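Local coordinates for protein signal transducer and activator of transcription (Mus musculus, PDB 5OEN) that probably acts as a STAT-family transcription factor, here represented by its coiled-coil domain, a bundle of four long helices in contact with another protein chain, at residues D30-R35 against A60-V65; K127-L132 against E166-L171; N6-L11 against T84-L89; H131-L136 against L159-V164. The protein carries 2 engineered substitutions. One frame throughout, in Å; residues are numbered along the deposited sequence.

Contact 1: D30-R35 against A60-V65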
# COMPACT_ATOMS: atom_id res chain seq x y z
N ASP B 30 -0.50 -5.44 -2.33
CA ASP B 30 -0.69 -4.92 -3.68
C ASP B 30 0.51 -5.25 -4.56
O ASP B 30 0.35 -5.64 -5.72
CB ASP B 30 -0.90 -3.41 -3.64
CG ASP B 30 -2.16 -3.01 -2.89
OD1 ASP B 30 -3.14 -3.79 -2.89
OD2 ASP B 30 -2.18 -1.91 -2.29
N VAL B 31 1.73 -5.10 -4.03
CA VAL B 31 2.94 -5.42 -4.78
C VAL B 31 2.87 -6.85 -5.30
O VAL B 31 3.07 -7.11 -6.49
CB VAL B 31 4.18 -5.19 -3.90
CG1 VAL B 31 5.45 -5.69 -4.60
CG2 VAL B 31 4.32 -3.72 -3.55
N PHE B 32 2.59 -7.80 -4.41
CA PHE B 32 2.59 -9.21 -4.79
C PHE B 32 1.61 -9.46 -5.93
O PHE B 32 1.99 -10.02 -6.97
CB PHE B 32 2.25 -10.09 -3.59
CG PHE B 32 1.92 -11.51 -3.95
CD1 PHE B 32 2.93 -12.43 -4.14
CD2 PHE B 32 0.61 -11.92 -4.10
CE1 PHE B 32 2.64 -13.74 -4.47
CE2 PHE B 32 0.31 -13.22 -4.44
CZ PHE B 32 1.33 -14.14 -4.62
N SER B 33 0.35 -9.06 -5.76
CA SER B 33 -0.66 -9.33 -6.78
C SER B 33 -0.30 -8.67 -8.11
O SER B 33 -0.57 -9.21 -9.18
CB SER B 33 -2.03 -8.86 -6.30
OG SER B 33 -2.00 -7.49 -5.96
N PHE B 34 0.31 -7.48 -8.05
CA PHE B 34 0.78 -6.83 -9.27
C PHE B 34 1.85 -7.67 -9.95
O PHE B 34 1.72 -8.03 -11.13
CB PHE B 34 1.31 -5.43 -8.94
CG PHE B 34 1.98 -4.74 -10.10
CD1 PHE B 34 1.23 -4.26 -11.16
CD2 PHE B 34 3.36 -4.58 -10.13
CE1 PHE B 34 1.85 -3.62 -12.23
CE2 PHE B 34 3.98 -3.95 -11.20
CZ PHE B 34 3.22 -3.47 -12.25
N ARG B 35 2.92 -7.99 -9.22
CA ARG B 35 3.96 -8.85 -9.77
C ARG B 35 3.39 -10.20 -10.19
O ARG B 35 3.73 -10.72 -11.26
CB ARG B 35 5.08 -9.04 -8.75
CG ARG B 35 5.79 -7.76 -8.38
CD ARG B 35 6.90 -8.04 -7.39
NE ARG B 35 7.66 -6.83 -7.05
CZ ARG B 35 8.63 -6.79 -6.15
NH1 ARG B 35 8.98 -7.89 -5.49
NH2 ARG B 35 9.26 -5.65 -5.90
N ALA B 60 9.93 -14.01 -3.92
CA ALA B 60 10.45 -13.25 -2.79
C ALA B 60 9.44 -12.26 -2.23
O ALA B 60 9.64 -11.76 -1.11
CB ALA B 60 11.72 -12.50 -3.22
N THR B 61 8.38 -11.95 -2.97
CA THR B 61 7.37 -11.03 -2.46
C THR B 61 6.40 -11.75 -1.52
O THR B 61 5.96 -11.17 -0.52
CB THR B 61 6.60 -10.38 -3.61
OG1 THR B 61 7.53 -9.96 -4.62
CG2 THR B 61 5.82 -9.17 -3.13
N ALA B 62 6.07 -13.00 -1.82
CA ALA B 62 5.18 -13.77 -0.95
C ALA B 62 5.84 -14.05 0.39
O ALA B 62 5.14 -14.16 1.41
CB ALA B 62 4.78 -15.08 -1.63
N ASN B 63 7.16 -14.18 0.43
CA ASN B 63 7.85 -14.44 1.69
C ASN B 63 7.73 -13.24 2.62
O ASN B 63 7.52 -13.41 3.83
CB ASN B 63 9.31 -14.79 1.43
CG ASN B 63 9.48 -16.15 0.78
OD1 ASN B 63 8.65 -17.04 0.94
ND2 ASN B 63 10.56 -16.31 0.02
N LYS B 64 7.86 -12.02 2.09
CA LYS B 64 7.65 -10.83 2.92
C LYS B 64 6.22 -10.78 3.42
O LYS B 64 5.97 -10.55 4.61
CB LYS B 64 7.98 -9.57 2.13
CG LYS B 64 9.46 -9.26 2.02
CD LYS B 64 9.71 -7.75 2.08
CE LYS B 64 11.13 -7.37 1.69
NZ LYS B 64 12.08 -8.52 1.67
N VAL B 65 5.25 -10.98 2.52
CA VAL B 65 3.84 -11.01 2.93
C VAL B 65 3.66 -12.01 4.06
O VAL B 65 3.04 -11.71 5.09
CB VAL B 65 2.94 -11.34 1.73
CG1 VAL B 65 1.49 -11.52 2.16
CG2 VAL B 65 3.05 -10.25 0.67
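Thr61 is turned so that OG1 lies anti to its own carbonyl carbon and CG2 anti to its backbone N (chi1 -45°), which splits its work between two partners: the methyl goes to Phe32 and the hydroxyl to Arg35. Phe32 sets CG anti to the backbone N, turning its ring across the axes toward Ala62 on the flank of the facing helix, while Arg35 runs fully extended from CG to NE. Thr61 CG2 therefore sits against the backbone, 3.6 Å from Phe32 CA, and also meets Val31 CG1 at 3.8 Å, where the two short side chains cross at about a right angle. The Phe32 ring has Thr61 CB at its edge, and CE1 reaches Ala62 CB at 3.8 Å. Val65 CG2 lies more loosely beside Phe32 CB, 4.3 Å away. These residues join helix 2-40 to helix 50-104, the first two helices of the STAT coiled-coil domain, as an antiparallel pair with local axes 9.3 Å apart and N-to-C directions at 157°. At one edge of this apolar patch Arg35 NH1 donates to Thr61 OG1 over 2.7 Å, with a bent N-H...O angle of 134° and the oxygen somewhat out of the guanidinium plane. That oxygen is gripped twice, since it also hydrogen-bonds to the carbonyl oxygen of Leu57. Val31 CG1 lies over one guanidinium face, near its rim. Outside the two segments, Arg35 NE forms a salt bridge with an acidic side chain of another protein chain.

Contact 2: K127-L132 against E166-L171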
# COMPACT_ATOMS: atom_id res chain seq x y z
N LYS B 127 -11.76 2.98 23.87
CA LYS B 127 -11.37 3.55 22.59
C LYS B 127 -10.24 2.76 21.94
O LYS B 127 -10.12 2.75 20.71
CB LYS B 127 -10.97 5.02 22.77
CG LYS B 127 -12.17 5.95 22.94
CD LYS B 127 -11.83 7.17 23.78
CE LYS B 127 -10.78 8.06 23.12
NZ LYS B 127 -10.52 9.30 23.91
N PHE B 128 -9.39 2.12 22.74
CA PHE B 128 -8.35 1.27 22.18
C PHE B 128 -8.93 -0.02 21.62
O PHE B 128 -8.50 -0.48 20.55
CB PHE B 128 -7.30 0.95 23.25
CG PHE B 128 -6.35 2.08 23.54
CD1 PHE B 128 -5.73 2.76 22.51
CD2 PHE B 128 -6.07 2.45 24.84
CE1 PHE B 128 -4.86 3.80 22.77
CE2 PHE B 128 -5.19 3.48 25.11
CZ PHE B 128 -4.59 4.16 24.08
N LEU B 129 -9.90 -0.61 22.31
CA LEU B 129 -10.46 -1.88 21.86
C LEU B 129 -11.29 -1.72 20.60
O LEU B 129 -11.29 -2.59 19.73
CB LEU B 129 -11.28 -2.51 22.99
CG LEU B 129 -10.44 -3.17 24.08
CD1 LEU B 129 -11.25 -3.31 25.35
CD2 LEU B 129 -9.94 -4.53 23.62
N PHE B 130 -12.02 -0.60 20.48
CA PHE B 130 -12.74 -0.35 19.24
C PHE B 130 -11.77 -0.10 18.10
O PHE B 130 -11.97 -0.61 16.99
CB PHE B 130 -13.69 0.83 19.40
CG PHE B 130 -14.91 0.52 20.22
CD1 PHE B 130 -15.87 -0.36 19.75
CD2 PHE B 130 -15.10 1.12 21.45
CE1 PHE B 130 -16.99 -0.65 20.51
CE2 PHE B 130 -16.22 0.83 22.21
CZ PHE B 130 -17.16 -0.05 21.74
N HIS B 131 -10.72 0.67 18.35
CA HIS B 131 -9.70 0.88 17.33
C HIS B 131 -9.10 -0.44 16.89
O HIS B 131 -8.95 -0.70 15.69
CB HIS B 131 -8.61 1.82 17.86
CG HIS B 131 -7.72 2.37 16.79
ND1 HIS B 131 -7.93 2.14 15.45
CD2 HIS B 131 -6.60 3.13 16.88
CE1 HIS B 131 -6.99 2.74 14.75
NE2 HIS B 131 -6.17 3.35 15.59
N LEU B 132 -8.76 -1.31 17.85
CA LEU B 132 -8.14 -2.58 17.50
C LEU B 132 -9.12 -3.48 16.75
O LEU B 132 -8.72 -4.23 15.85
CB LEU B 132 -7.63 -3.28 18.76
CG LEU B 132 -6.80 -4.55 18.54
CD1 LEU B 132 -5.55 -4.26 17.72
CD2 LEU B 132 -6.42 -5.17 19.88
N GLU B 166 -14.71 -9.85 23.81
CA GLU B 166 -14.96 -10.20 25.20
C GLU B 166 -14.51 -9.08 26.13
O GLU B 166 -15.17 -8.80 27.14
CB GLU B 166 -14.26 -11.51 25.55
CG GLU B 166 -14.74 -12.69 24.72
CD GLU B 166 -13.84 -13.90 24.85
OE1 GLU B 166 -13.51 -14.28 26.00
OE2 GLU B 166 -13.44 -14.46 23.81
N LEU B 167 -13.38 -8.44 25.81
CA LEU B 167 -12.94 -7.29 26.60
C LEU B 167 -13.94 -6.15 26.50
O LEU B 167 -14.25 -5.50 27.50
CB LEU B 167 -11.56 -6.84 26.14
CG LEU B 167 -10.36 -7.51 26.83
CD1 LEU B 167 -10.39 -9.02 26.65
CD2 LEU B 167 -9.06 -6.93 26.31
N LEU B 168 -14.45 -5.89 25.30
CA LEU B 168 -15.47 -4.85 25.14
C LEU B 168 -16.74 -5.22 25.91
O LEU B 168 -17.31 -4.38 26.61
CB LEU B 168 -15.80 -4.66 23.65
CG LEU B 168 -14.76 -3.92 22.81
CD1 LEU B 168 -15.15 -3.99 21.34
CD2 LEU B 168 -14.64 -2.47 23.25
N GLN B 169 -17.19 -6.47 25.78
CA GLN B 169 -18.39 -6.89 26.48
C GLN B 169 -18.26 -6.66 27.98
O GLN B 169 -19.22 -6.23 28.64
CB GLN B 169 -18.66 -8.37 26.18
CG GLN B 169 -20.08 -8.81 26.50
CD GLN B 169 -20.37 -10.21 26.00
OE1 GLN B 169 -20.33 -11.18 26.77
NE2 GLN B 169 -20.65 -10.33 24.71
N ARG B 170 -17.08 -6.93 28.55
CA ARG B 170 -16.82 -6.58 29.94
C ARG B 170 -17.01 -5.08 30.17
O ARG B 170 -17.76 -4.67 31.06
CB ARG B 170 -15.40 -6.99 30.33
CG ARG B 170 -15.18 -8.47 30.58
CD ARG B 170 -13.70 -8.79 30.53
NE ARG B 170 -13.39 -10.12 31.06
CZ ARG B 170 -12.60 -10.36 32.11
NH1 ARG B 170 -12.00 -9.38 32.76
NH2 ARG B 170 -12.39 -11.62 32.49
N LEU B 171 -16.34 -4.26 29.36
CA LEU B 171 -16.32 -2.82 29.61
C LEU B 171 -17.69 -2.19 29.39
O LEU B 171 -18.08 -1.28 30.14
CB LEU B 171 -15.29 -2.16 28.70
CG LEU B 171 -13.83 -2.24 29.15
CD1 LEU B 171 -12.91 -1.86 28.01
CD2 LEU B 171 -13.59 -1.35 30.35
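Leu129 is the main bump on helix 115-142, and it drops into a hollow on helix 151-173 walled by Leu167, Leu168 and Leu171, with Val164 one turn back closing the fourth side. That is knobs-into-holes packing, as expected in the coiled-coil domain of a STAT protein, here between antiparallel helices whose local axes pass 10.0 Å apart at 148°. With CG anti to its carbonyl carbon, Leu129 points its forked end across the gap. CD1 settles between two walls, 3.6 Å from Leu167 CB and 3.5 Å from Leu171 CD1, and the Leu129 side chain crosses both of those leucines at roughly a right angle. CD2 leans on Leu167 from the other branch. Leu168 answers in the reverse direction: its CD2 pushes in beside the base of the knob, 3.4 Å from Leu129 CB. The same methyl is covered by Phe130, whose ring lies flat over it. Leu168 CD2 stands 3.8 Å from the centroid of the Phe130 ring and only 12° off the ring normal, a CH-pi contact over the middle of the face, while Leu168 CD1 rests nearer the CE1 side. The four leucines are buried and Phe130 lies at the exposed margin. No hydrogen bond crosses between the two segments, so this contact holds by shape, dispersion and the exclusion of water.

Contact 3: N6-L11 against T84-L89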
# COMPACT_ATOMS: atom_id res chain seq x y z
N ASN B 6 0.83 5.35 32.58
CA ASN B 6 1.91 4.84 31.73
C ASN B 6 1.45 3.64 30.91
O ASN B 6 1.96 3.43 29.81
CB ASN B 6 3.12 4.46 32.59
CG ASN B 6 4.30 4.01 31.75
OD1 ASN B 6 5.12 4.82 31.33
ND2 ASN B 6 4.39 2.71 31.51
N ARG B 7 0.50 2.85 31.42
CA ARG B 7 -0.01 1.73 30.65
C ARG B 7 -0.74 2.23 29.40
O ARG B 7 -0.45 1.80 28.28
CB ARG B 7 -0.93 0.86 31.51
CG ARG B 7 -0.29 -0.47 31.90
CD ARG B 7 -1.18 -1.30 32.81
NE ARG B 7 -0.65 -2.64 33.03
CZ ARG B 7 0.41 -2.91 33.79
NH1 ARG B 7 1.06 -1.93 34.41
NH2 ARG B 7 0.82 -4.16 33.93
N ILE B 8 -1.69 3.15 29.58
CA ILE B 8 -2.40 3.73 28.44
C ILE B 8 -1.54 4.74 27.69
O ILE B 8 -1.89 5.11 26.56
CB ILE B 8 -3.73 4.38 28.88
CG1 ILE B 8 -3.47 5.53 29.85
CG2 ILE B 8 -4.64 3.32 29.48
CD1 ILE B 8 -4.74 6.18 30.40
N GLN B 9 -0.43 5.18 28.27
CA GLN B 9 0.53 5.98 27.53
C GLN B 9 1.08 5.20 26.34
O GLN B 9 0.93 5.61 25.19
CB GLN B 9 1.67 6.41 28.46
CG GLN B 9 2.82 7.16 27.77
CD GLN B 9 4.06 7.23 28.64
OE1 GLN B 9 4.02 7.69 29.78
NE2 GLN B 9 5.18 6.76 28.10
N GLY B 10 1.72 4.06 26.62
CA GLY B 10 2.35 3.28 25.57
C GLY B 10 1.38 2.58 24.64
O GLY B 10 1.77 2.21 23.53
N LEU B 11 0.13 2.39 25.07
CA LEU B 11 -0.86 1.78 24.19
C LEU B 11 -1.11 2.66 22.97
O LEU B 11 -1.19 2.16 21.84
CB LEU B 11 -2.16 1.51 24.95
CG LEU B 11 -2.13 0.36 25.96
CD1 LEU B 11 -3.46 0.28 26.71
CD2 LEU B 11 -1.83 -0.97 25.29
N THR B 84 -6.11 -6.66 28.01
CA THR B 84 -6.72 -7.50 29.03
C THR B 84 -6.22 -7.14 30.41
O THR B 84 -7.00 -6.93 31.34
CB THR B 84 -6.44 -8.98 28.73
OG1 THR B 84 -7.04 -9.35 27.48
CG2 THR B 84 -7.00 -9.87 29.83
N THR B 85 -4.89 -7.08 30.58
CA THR B 85 -4.32 -6.69 31.86
C THR B 85 -4.89 -5.36 32.34
O THR B 85 -5.23 -5.20 33.51
CB THR B 85 -2.80 -6.60 31.74
OG1 THR B 85 -2.27 -7.89 31.39
CG2 THR B 85 -2.16 -6.13 33.05
N LEU B 86 -4.99 -4.38 31.43
CA LEU B 86 -5.54 -3.08 31.80
C LEU B 86 -7.00 -3.21 32.24
O LEU B 86 -7.39 -2.72 33.30
CB LEU B 86 -5.41 -2.11 30.63
CG LEU B 86 -5.95 -0.69 30.83
CD1 LEU B 86 -5.19 0.03 31.93
CD2 LEU B 86 -5.87 0.09 29.53
N VAL B 87 -7.82 -3.86 31.41
CA VAL B 87 -9.23 -4.07 31.77
C VAL B 87 -9.33 -4.84 33.08
O VAL B 87 -10.03 -4.43 34.01
CB VAL B 87 -9.97 -4.79 30.63
CG1 VAL B 87 -11.38 -5.19 31.06
CG2 VAL B 87 -10.03 -3.90 29.40
N ASP B 88 -8.64 -5.98 33.16
CA ASP B 88 -8.67 -6.78 34.38
C ASP B 88 -8.19 -6.00 35.59
O ASP B 88 -8.50 -6.39 36.72
CB ASP B 88 -7.83 -8.05 34.19
CG ASP B 88 -8.42 -9.00 33.17
OD1 ASP B 88 -9.46 -8.66 32.57
OD2 ASP B 88 -7.85 -10.09 32.98
N LEU B 89 -7.46 -4.91 35.39
CA LEU B 89 -7.01 -4.08 36.49
C LEU B 89 -7.93 -2.90 36.73
O LEU B 89 -8.06 -2.44 37.87
CB LEU B 89 -5.58 -3.59 36.22
CG LEU B 89 -4.83 -2.88 37.35
CD1 LEU B 89 -3.35 -3.18 37.27
CD2 LEU B 89 -5.05 -1.38 37.28
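Leu86 comes at Ile8 crosswise, the two side chains meeting at about a right angle, and slants obliquely past Leu11. Its CG is anti to the backbone N (chi1 180°), which carries the fork across to helix 2-40 although the side chain starts off along the flank of its own helix. CD2 does most of the touching, 3.5 Å from Ile8 CG2 and 3.7 Å from Leu11 CD1. Ile8 holds CG1 in the crowded position between backbone N and carbonyl carbon (chi1 62°), leaving CG2 to face Leu86. This is the antiparallel pairing of helices 2-40 and 50-104 in the four-helix bundle of the STAT coiled-coil domain; the local axes are 11.1 Å apart at 149°, and Phe128 of helix 115-142 packs on both Ile8 and Leu11. Arg7, unlike the buried Leu86 and Leu11, is partly exposed. Its chain, straight from CG to NE, crosses Thr85 at about a right angle, so that Thr85 CG2 meets the guanidinium at its edge, 3.7 Å from Arg7 NH2. The contact there is with a methyl; the charge is answered by a salt bridge from Arg7 NH1 to Glu3 OE2, one turn earlier on the same helix.

Contact 4: H131-L136 against L159-V164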
# COMPACT_ATOMS: atom_id res chain seq x y z
N HIS B 131 -10.72 0.67 18.35
CA HIS B 131 -9.70 0.88 17.33
C HIS B 131 -9.10 -0.44 16.89
O HIS B 131 -8.95 -0.70 15.69
CB HIS B 131 -8.61 1.82 17.86
CG HIS B 131 -7.72 2.37 16.79
ND1 HIS B 131 -7.93 2.14 15.45
CD2 HIS B 131 -6.60 3.13 16.88
CE1 HIS B 131 -6.99 2.74 14.75
NE2 HIS B 131 -6.17 3.35 15.59
N LEU B 132 -8.76 -1.31 17.85
CA LEU B 132 -8.14 -2.58 17.50
C LEU B 132 -9.12 -3.48 16.75
O LEU B 132 -8.72 -4.23 15.85
CB LEU B 132 -7.63 -3.28 18.76
CG LEU B 132 -6.80 -4.55 18.54
CD1 LEU B 132 -5.55 -4.26 17.72
CD2 LEU B 132 -6.42 -5.17 19.88
N ARG B 133 -10.41 -3.43 17.11
CA ARG B 133 -11.40 -4.21 16.37
C ARG B 133 -11.46 -3.76 14.92
O ARG B 133 -11.57 -4.60 14.01
CB ARG B 133 -12.78 -4.07 17.02
CG ARG B 133 -13.87 -4.84 16.29
CD ARG B 133 -15.20 -4.77 17.00
NE ARG B 133 -16.23 -5.52 16.28
CZ ARG B 133 -17.47 -5.72 16.73
NH1 ARG B 133 -18.33 -6.41 15.99
NH2 ARG B 133 -17.85 -5.23 17.90
N GLN B 134 -11.39 -2.45 14.68
CA GLN B 134 -11.37 -1.95 13.31
C GLN B 134 -10.15 -2.47 12.55
O GLN B 134 -10.25 -2.83 11.37
CB GLN B 134 -11.39 -0.43 13.31
CG GLN B 134 -11.29 0.20 11.93
CD GLN B 134 -12.42 -0.23 11.02
OE1 GLN B 134 -12.20 -0.66 9.89
NE2 GLN B 134 -13.65 -0.10 11.51
N LEU B 135 -8.99 -2.51 13.21
CA LEU B 135 -7.77 -2.94 12.54
C LEU B 135 -7.81 -4.43 12.22
O LEU B 135 -7.44 -4.83 11.11
CB LEU B 135 -6.55 -2.60 13.41
CG LEU B 135 -6.38 -1.12 13.75
CD1 LEU B 135 -5.15 -0.91 14.62
CD2 LEU B 135 -6.30 -0.25 12.50
N LEU B 136 -8.24 -5.26 13.17
CA LEU B 136 -8.42 -6.68 12.87
C LEU B 136 -9.43 -6.87 11.75
O LEU B 136 -9.28 -7.77 10.92
CB LEU B 136 -8.86 -7.43 14.12
CG LEU B 136 -7.82 -7.61 15.23
CD1 LEU B 136 -8.48 -8.27 16.44
CD2 LEU B 136 -6.64 -8.44 14.75
N LEU B 159 -9.45 -15.35 16.04
CA LEU B 159 -9.26 -15.67 17.45
C LEU B 159 -8.99 -14.42 18.27
O LEU B 159 -9.43 -14.32 19.42
CB LEU B 159 -8.11 -16.67 17.60
CG LEU B 159 -7.76 -17.09 19.02
CD1 LEU B 159 -8.98 -17.64 19.75
CD2 LEU B 159 -6.64 -18.12 19.00
N GLN B 160 -8.28 -13.45 17.70
CA GLN B 160 -8.06 -12.18 18.40
C GLN B 160 -9.30 -11.31 18.38
O GLN B 160 -9.55 -10.56 19.33
CB GLN B 160 -6.89 -11.43 17.77
CG GLN B 160 -5.55 -12.11 17.97
CD GLN B 160 -4.42 -11.35 17.29
OE1 GLN B 160 -4.58 -10.19 16.91
NE2 GLN B 160 -3.28 -12.01 17.14
N ASN B 161 -10.09 -11.37 17.30
CA ASN B 161 -11.33 -10.62 17.24
C ASN B 161 -12.30 -11.05 18.33
O ASN B 161 -13.08 -10.23 18.83
CB ASN B 161 -11.98 -10.78 15.86
CG ASN B 161 -12.69 -9.53 15.39
OD1 ASN B 161 -13.17 -8.73 16.20
ND2 ASN B 161 -12.76 -9.35 14.08
N ALA B 162 -12.28 -12.33 18.70
CA ALA B 162 -13.13 -12.81 19.78
C ALA B 162 -12.68 -12.23 21.12
O ALA B 162 -13.51 -11.75 21.91
CB ALA B 162 -13.11 -14.34 19.82
N GLN B 163 -11.38 -12.26 21.39
CA GLN B 163 -10.87 -11.73 22.65
C GLN B 163 -11.18 -10.25 22.78
O GLN B 163 -11.66 -9.79 23.82
CB GLN B 163 -9.36 -11.97 22.74
CG GLN B 163 -8.97 -13.43 22.63
CD GLN B 163 -7.47 -13.63 22.64
OE1 GLN B 163 -6.91 -14.27 21.75
NE2 GLN B 163 -6.81 -13.09 23.66
N VAL B 164 -10.92 -9.47 21.72
CA VAL B 164 -11.20 -8.04 21.75
C VAL B 164 -12.67 -7.80 22.08
O VAL B 164 -13.02 -6.85 22.79
CB VAL B 164 -10.81 -7.40 20.41
CG1 VAL B 164 -11.35 -5.97 20.30
CG2 VAL B 164 -9.30 -7.41 20.24
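Knobs-into-holes packing continues here along the antiparallel pair of helices 115-142 and 151-173 in the STAT four-helix bundle, with local axes 9.9 Å apart. The knob is Leu136, which enters a hole made by Gln160, Asn161 and Val164 together with Val157. Its CG is anti to the carbonyl carbon (chi1 -71°), and the two methyls part from there: CD1 beds onto the backbone, 3.6 Å from Asn161 N, while CD2 turns to the amide end of Gln160. Val164 splits its branches in a similar way. CG2, anti to the carbonyl carbon, points inward and lies 3.7 Å from Leu132 CD2 and 4.0 Å from Leu136 CD1, whereas CG1, anti to the backbone N, rests against Arg133 CB at 4.1 Å. Arg133 is fully extended and runs out along the margin, passing Asn161 obliquely; their guanidinium and amide planes stand 81° apart, and the nearest approach is the aliphatic CG to Asn161 OD1, at 4.0 Å, with no hydrogen bond between them. Gln160 is buried, but its polar end is satisfied by helix 50-104: OE1 hydrogen-bonds to Ser76 OG and NE2 to the carbonyl oxygen of Leu73. The extended Gln160 chain crosses Leu136 at about a right angle, and its OE1 has Leu136 CD2 beside it at 3.5 Å.

How the contacts relate
Contacts 1 and 3 both clasp helix 2-40 to helix 50-104, on opposite sides of the chain's centre with their own centres 35 Å apart; along the chain, contact 3 encloses contact 1. Contacts 2 and 4 follow both and pair helix 115-142 with helix 151-173, sharing His131 and Leu132, with centres 8 Å apart. One place where the two helical hairpins meet is between contacts 2 and 3: Phe128 packs on Leu11, and Arg170 NH1 forms a salt bridge with Asp88 OD1 at 2.6 Å. The four helices thus form one continuous bundle, consistent with the STAT coiled-coil domain. Contact 1, about 14 Å from contact 4 between nearest atoms, alone lies within reach of another protein chain.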